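Local coordinates for protein transketolase (PDB 3L84) that belongs to the thiamine diphosphate-dependent transketolase family and is built from three alpha/beta domains, two of them of the thiamine diphosphate-binding type, at residues D59-Y73 against P99-T113. Numbering follows the deposited sequence.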
# COMPACT_ATOMS: atom_id res chain seq x y z
N ASP A 59 -3.52 -20.68 -23.01
CA ASP A 59 -3.30 -19.25 -22.89
C ASP A 59 -4.01 -18.73 -21.64
O ASP A 59 -5.10 -19.20 -21.30
CB ASP A 59 -3.85 -18.49 -24.09
CG ASP A 59 -3.09 -18.73 -25.36
OD1 ASP A 59 -1.92 -19.21 -25.37
OD2 ASP A 59 -3.67 -18.47 -26.45
N ARG A 60 -3.41 -17.77 -20.97
CA ARG A 60 -3.98 -17.16 -19.76
C ARG A 60 -4.53 -15.78 -20.16
O ARG A 60 -3.78 -14.92 -20.60
CB ARG A 60 -2.95 -17.01 -18.62
CG ARG A 60 -2.10 -18.24 -18.21
CD ARG A 60 -2.97 -19.33 -17.73
NE ARG A 60 -2.29 -20.35 -16.89
CZ ARG A 60 -1.59 -21.40 -17.34
NH1 ARG A 60 -1.36 -21.56 -18.64
NH2 ARG A 60 -1.14 -22.34 -16.50
N LEU A 61 -5.83 -15.55 -19.95
CA LEU A 61 -6.50 -14.31 -20.23
C LEU A 61 -6.78 -13.62 -18.91
O LEU A 61 -7.35 -14.23 -18.01
CB LEU A 61 -7.81 -14.58 -20.95
CG LEU A 61 -8.74 -13.41 -21.25
CD1 LEU A 61 -8.04 -12.43 -22.14
CD2 LEU A 61 -10.06 -13.95 -21.86
N VAL A 62 -6.36 -12.37 -18.78
CA VAL A 62 -6.59 -11.56 -17.58
C VAL A 62 -7.30 -10.24 -17.92
O VAL A 62 -6.77 -9.43 -18.70
CB VAL A 62 -5.29 -11.21 -16.87
CG1 VAL A 62 -5.55 -10.33 -15.60
CG2 VAL A 62 -4.49 -12.47 -16.48
N PHE A 63 -8.46 -10.00 -17.34
CA PHE A 63 -9.14 -8.69 -17.40
C PHE A 63 -8.65 -7.87 -16.21
O PHE A 63 -9.16 -8.04 -15.12
CB PHE A 63 -10.66 -8.85 -17.29
CG PHE A 63 -11.37 -9.20 -18.56
CD1 PHE A 63 -10.99 -10.28 -19.33
CD2 PHE A 63 -12.53 -8.50 -18.93
CE1 PHE A 63 -11.70 -10.59 -20.53
CE2 PHE A 63 -13.22 -8.83 -20.08
CZ PHE A 63 -12.80 -9.88 -20.87
N SER A 64 -7.69 -6.97 -16.38
CA SER A 64 -7.22 -6.19 -15.26
C SER A 64 -8.29 -5.24 -14.74
O SER A 64 -8.40 -5.02 -13.54
CB SER A 64 -5.94 -5.45 -15.62
OG SER A 64 -5.38 -4.84 -14.45
N GLY A 65 -9.09 -4.71 -15.65
CA GLY A 65 -10.24 -3.91 -15.28
C GLY A 65 -11.37 -4.88 -14.97
O GLY A 65 -12.19 -5.19 -15.84
N GLY A 66 -11.42 -5.34 -13.72
CA GLY A 66 -12.42 -6.35 -13.31
C GLY A 66 -13.82 -5.80 -13.42
O GLY A 66 -14.78 -6.57 -13.49
N HIS A 67 -13.96 -4.48 -13.46
CA HIS A 67 -15.25 -3.85 -13.70
C HIS A 67 -15.90 -4.31 -14.98
O HIS A 67 -17.12 -4.24 -15.06
CB HIS A 67 -15.17 -2.32 -13.64
CG HIS A 67 -14.19 -1.74 -14.59
ND1 HIS A 67 -14.49 -1.40 -15.89
CD2 HIS A 67 -12.87 -1.51 -14.43
CE1 HIS A 67 -13.40 -0.92 -16.47
NE2 HIS A 67 -12.39 -1.01 -15.62
N ALA A 68 -15.13 -4.78 -15.96
CA ALA A 68 -15.66 -5.28 -17.22
C ALA A 68 -16.09 -6.76 -17.17
O ALA A 68 -16.19 -7.44 -18.20
CB ALA A 68 -14.63 -5.01 -18.35
N SER A 69 -16.38 -7.22 -15.96
CA SER A 69 -16.82 -8.58 -15.69
C SER A 69 -17.95 -9.06 -16.59
O SER A 69 -17.95 -10.22 -16.96
CB SER A 69 -17.22 -8.68 -14.23
OG SER A 69 -18.22 -7.74 -13.95
N ALA A 70 -18.92 -8.20 -16.93
CA ALA A 70 -20.02 -8.70 -17.73
C ALA A 70 -19.54 -9.23 -19.08
O ALA A 70 -20.07 -10.19 -19.63
CB ALA A 70 -21.08 -7.59 -17.93
N LEU A 71 -18.54 -8.58 -19.64
CA LEU A 71 -17.99 -9.03 -20.92
C LEU A 71 -17.28 -10.37 -20.78
O LEU A 71 -17.43 -11.27 -21.61
CB LEU A 71 -17.02 -7.99 -21.50
CG LEU A 71 -16.41 -8.32 -22.85
CD1 LEU A 71 -17.48 -8.34 -23.94
CD2 LEU A 71 -15.26 -7.32 -23.25
N LEU A 72 -16.47 -10.51 -19.72
CA LEU A 72 -15.82 -11.79 -19.44
C LEU A 72 -16.83 -12.90 -19.27
O LEU A 72 -16.71 -13.96 -19.88
CB LEU A 72 -14.92 -11.70 -18.22
CG LEU A 72 -14.22 -12.99 -17.77
CD1 LEU A 72 -13.35 -13.58 -18.84
CD2 LEU A 72 -13.45 -12.70 -16.50
N TYR A 73 -17.86 -12.66 -18.46
CA TYR A 73 -18.87 -13.69 -18.23
C TYR A 73 -19.62 -14.05 -19.52
O TYR A 73 -19.90 -15.22 -19.78
CB TYR A 73 -19.87 -13.20 -17.19
CG TYR A 73 -19.31 -12.93 -15.82
CD1 TYR A 73 -18.23 -13.61 -15.34
CD2 TYR A 73 -19.88 -11.99 -14.98
CE1 TYR A 73 -17.73 -13.36 -14.06
CE2 TYR A 73 -19.42 -11.75 -13.72
CZ TYR A 73 -18.34 -12.40 -13.26
OH TYR A 73 -17.85 -12.16 -11.98
N PRO A 99 -20.45 -12.48 -9.83
CA PRO A 99 -20.27 -11.32 -8.98
C PRO A 99 -19.75 -10.11 -9.76
O PRO A 99 -19.23 -10.22 -10.87
CB PRO A 99 -19.20 -11.79 -7.97
CG PRO A 99 -18.46 -12.88 -8.67
CD PRO A 99 -19.52 -13.56 -9.44
N GLY A 100 -19.87 -8.94 -9.15
CA GLY A 100 -19.54 -7.67 -9.84
C GLY A 100 -18.13 -7.54 -10.35
O GLY A 100 -17.92 -6.85 -11.33
N HIS A 101 -17.19 -8.13 -9.63
CA HIS A 101 -15.82 -8.27 -10.11
C HIS A 101 -15.46 -9.74 -10.10
O HIS A 101 -15.99 -10.49 -9.29
CB HIS A 101 -14.81 -7.44 -9.29
CG HIS A 101 -15.09 -5.98 -9.33
ND1 HIS A 101 -14.47 -5.09 -10.18
CD2 HIS A 101 -16.03 -5.26 -8.67
CE1 HIS A 101 -15.00 -3.88 -10.00
NE2 HIS A 101 -15.94 -3.96 -9.09
N PRO A 102 -14.60 -10.21 -11.01
CA PRO A 102 -14.43 -11.68 -11.14
C PRO A 102 -13.71 -12.33 -9.97
O PRO A 102 -12.76 -11.75 -9.39
CB PRO A 102 -13.61 -11.81 -12.43
CG PRO A 102 -13.79 -10.48 -13.17
CD PRO A 102 -13.84 -9.49 -12.04
N GLU A 103 -14.18 -13.53 -9.66
CA GLU A 103 -13.69 -14.34 -8.52
C GLU A 103 -13.32 -15.70 -9.07
O GLU A 103 -13.99 -16.24 -9.95
CB GLU A 103 -14.74 -14.52 -7.42
CG GLU A 103 -15.21 -13.20 -6.83
CD GLU A 103 -16.30 -13.30 -5.78
OE1 GLU A 103 -16.67 -14.41 -5.32
OE2 GLU A 103 -16.85 -12.21 -5.43
N ILE A 104 -12.27 -16.33 -8.53
CA ILE A 104 -11.81 -17.61 -9.08
C ILE A 104 -12.75 -18.78 -8.81
O ILE A 104 -12.62 -19.82 -9.44
CB ILE A 104 -10.36 -17.95 -8.66
CG1 ILE A 104 -10.24 -18.14 -7.15
CG2 ILE A 104 -9.39 -16.86 -9.21
CD1 ILE A 104 -8.94 -18.94 -6.79
N SER A 105 -13.72 -18.61 -7.92
CA SER A 105 -14.74 -19.62 -7.77
C SER A 105 -15.61 -19.77 -9.01
O SER A 105 -16.25 -20.82 -9.21
CB SER A 105 -15.59 -19.30 -6.54
OG SER A 105 -16.07 -17.98 -6.55
N THR A 106 -15.63 -18.77 -9.89
CA THR A 106 -16.23 -18.92 -11.21
C THR A 106 -15.21 -19.56 -12.12
O THR A 106 -14.20 -19.00 -12.48
CB THR A 106 -16.67 -17.58 -11.76
OG1 THR A 106 -17.59 -16.96 -10.83
CG2 THR A 106 -17.33 -17.72 -13.15
N LEU A 107 -15.50 -20.77 -12.56
CA LEU A 107 -14.60 -21.50 -13.47
C LEU A 107 -14.33 -20.75 -14.75
O LEU A 107 -15.24 -20.17 -15.39
CB LEU A 107 -15.22 -22.86 -13.82
CG LEU A 107 -14.85 -23.97 -12.83
CD1 LEU A 107 -13.68 -24.80 -13.37
CD2 LEU A 107 -14.55 -23.50 -11.40
N GLY A 108 -13.05 -20.68 -15.11
CA GLY A 108 -12.62 -19.90 -16.23
C GLY A 108 -11.99 -18.58 -15.86
O GLY A 108 -11.30 -18.00 -16.66
N VAL A 109 -12.22 -18.07 -14.65
CA VAL A 109 -11.61 -16.83 -14.20
C VAL A 109 -10.19 -17.13 -13.72
O VAL A 109 -9.99 -17.91 -12.78
CB VAL A 109 -12.43 -16.18 -13.09
CG1 VAL A 109 -11.64 -15.03 -12.47
CG2 VAL A 109 -13.79 -15.70 -13.62
N GLU A 110 -9.20 -16.53 -14.34
CA GLU A 110 -7.83 -16.89 -14.04
C GLU A 110 -7.36 -16.40 -12.68
O GLU A 110 -6.57 -17.06 -12.01
CB GLU A 110 -6.88 -16.38 -15.13
CG GLU A 110 -7.04 -17.11 -16.48
CD GLU A 110 -6.59 -18.55 -16.48
OE1 GLU A 110 -5.91 -18.97 -15.51
OE2 GLU A 110 -6.92 -19.24 -17.46
N ILE A 111 -7.79 -15.21 -12.33
CA ILE A 111 -7.33 -14.55 -11.11
C ILE A 111 -8.35 -13.50 -10.76
O ILE A 111 -9.01 -12.97 -11.65
CB ILE A 111 -5.89 -14.00 -11.31
CG1 ILE A 111 -5.25 -13.54 -9.99
CG2 ILE A 111 -5.86 -12.85 -12.30
CD1 ILE A 111 -3.73 -13.65 -9.99
N ALA A 112 -8.57 -13.26 -9.48
CA ALA A 112 -9.48 -12.23 -9.06
C ALA A 112 -8.93 -10.89 -9.37
O ALA A 112 -7.75 -10.64 -9.10
CB ALA A 112 -9.78 -12.35 -7.53
N THR A 113 -9.72 -10.02 -9.97
CA THR A 113 -9.28 -8.65 -10.27
C THR A 113 -10.36 -7.68 -9.90
O THR A 113 -11.50 -8.02 -9.70
CB THR A 113 -8.89 -8.46 -11.77
OG1 THR A 113 -10.04 -8.69 -12.58
CG2 THR A 113 -7.72 -9.40 -12.18
O HOH W 1 -7.55 -17.92 -19.61
O HOH W 2 -3.09 -20.08 -14.15
O HOH W 3 -9.68 -14.82 -16.70
O HOH W 4 -16.44 -14.42 -11.08
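The hydroxyl of Tyr73 is held by two partners: its OH donates to Pro99 O of the loop 99-113 at 2.6 Å and accepts a hydrogen bond from a water anchored in that loop. The carbonyl oxygen lies at the phenol ring's edge, in its plane, with the hydroxyl tilted 22° out of the carbonyl plane. The same water takes the N-H of Glu103 and donates to Thr106 OG1, which also meets the carbonyl of Lys97, wiring the tyrosine to both ends of the Glu103-Thr106 beta turn.

One helical turn earlier, Ser69 OG sits between its own N and carbonyl carbon (chi1 58°) and from there donates to Gly100 O at 2.8 Å, approaching from well above the carbonyl plane; Arg92 binds that oxygen too. Beside these two bonds the ring of Pro102 packs on the helix, its CG 4.0 Å from both Ser69 CB and Leu72 CD2, while its CD rests against the carbonyl of Gly66. At the tip of the strand, Thr113 OG1 donates almost head-on to Phe63 O (2.8 Å, C=O...O angle 172°).

Toward the start of the strand the join becomes wet. Glu110 lays its CG 3.3 Å from Leu61 O, and a bend at chi2 carries the carboxylate past Arg60 without a salt bridge. One water takes the N-H of Arg60 NE and reaches Glu110 OE1 weakly, and a second joins Glu110 OE2 to Asp59 O and Leu61 N. Glu110 OE2 is salt-bridged to Arg58, whose carbonyl binds Arg60 NH1. Another water links Leu61 O to Glu110 N.

From the loop itself, His101 stacks on His453 of the second subunit. The whole exemplifies a thiamine diphosphate-binding alpha/beta domain, in which the edge strand 60-63 of a parallel sheet and the helix after it are flanked by a long irregular loop reaching the dimer interface.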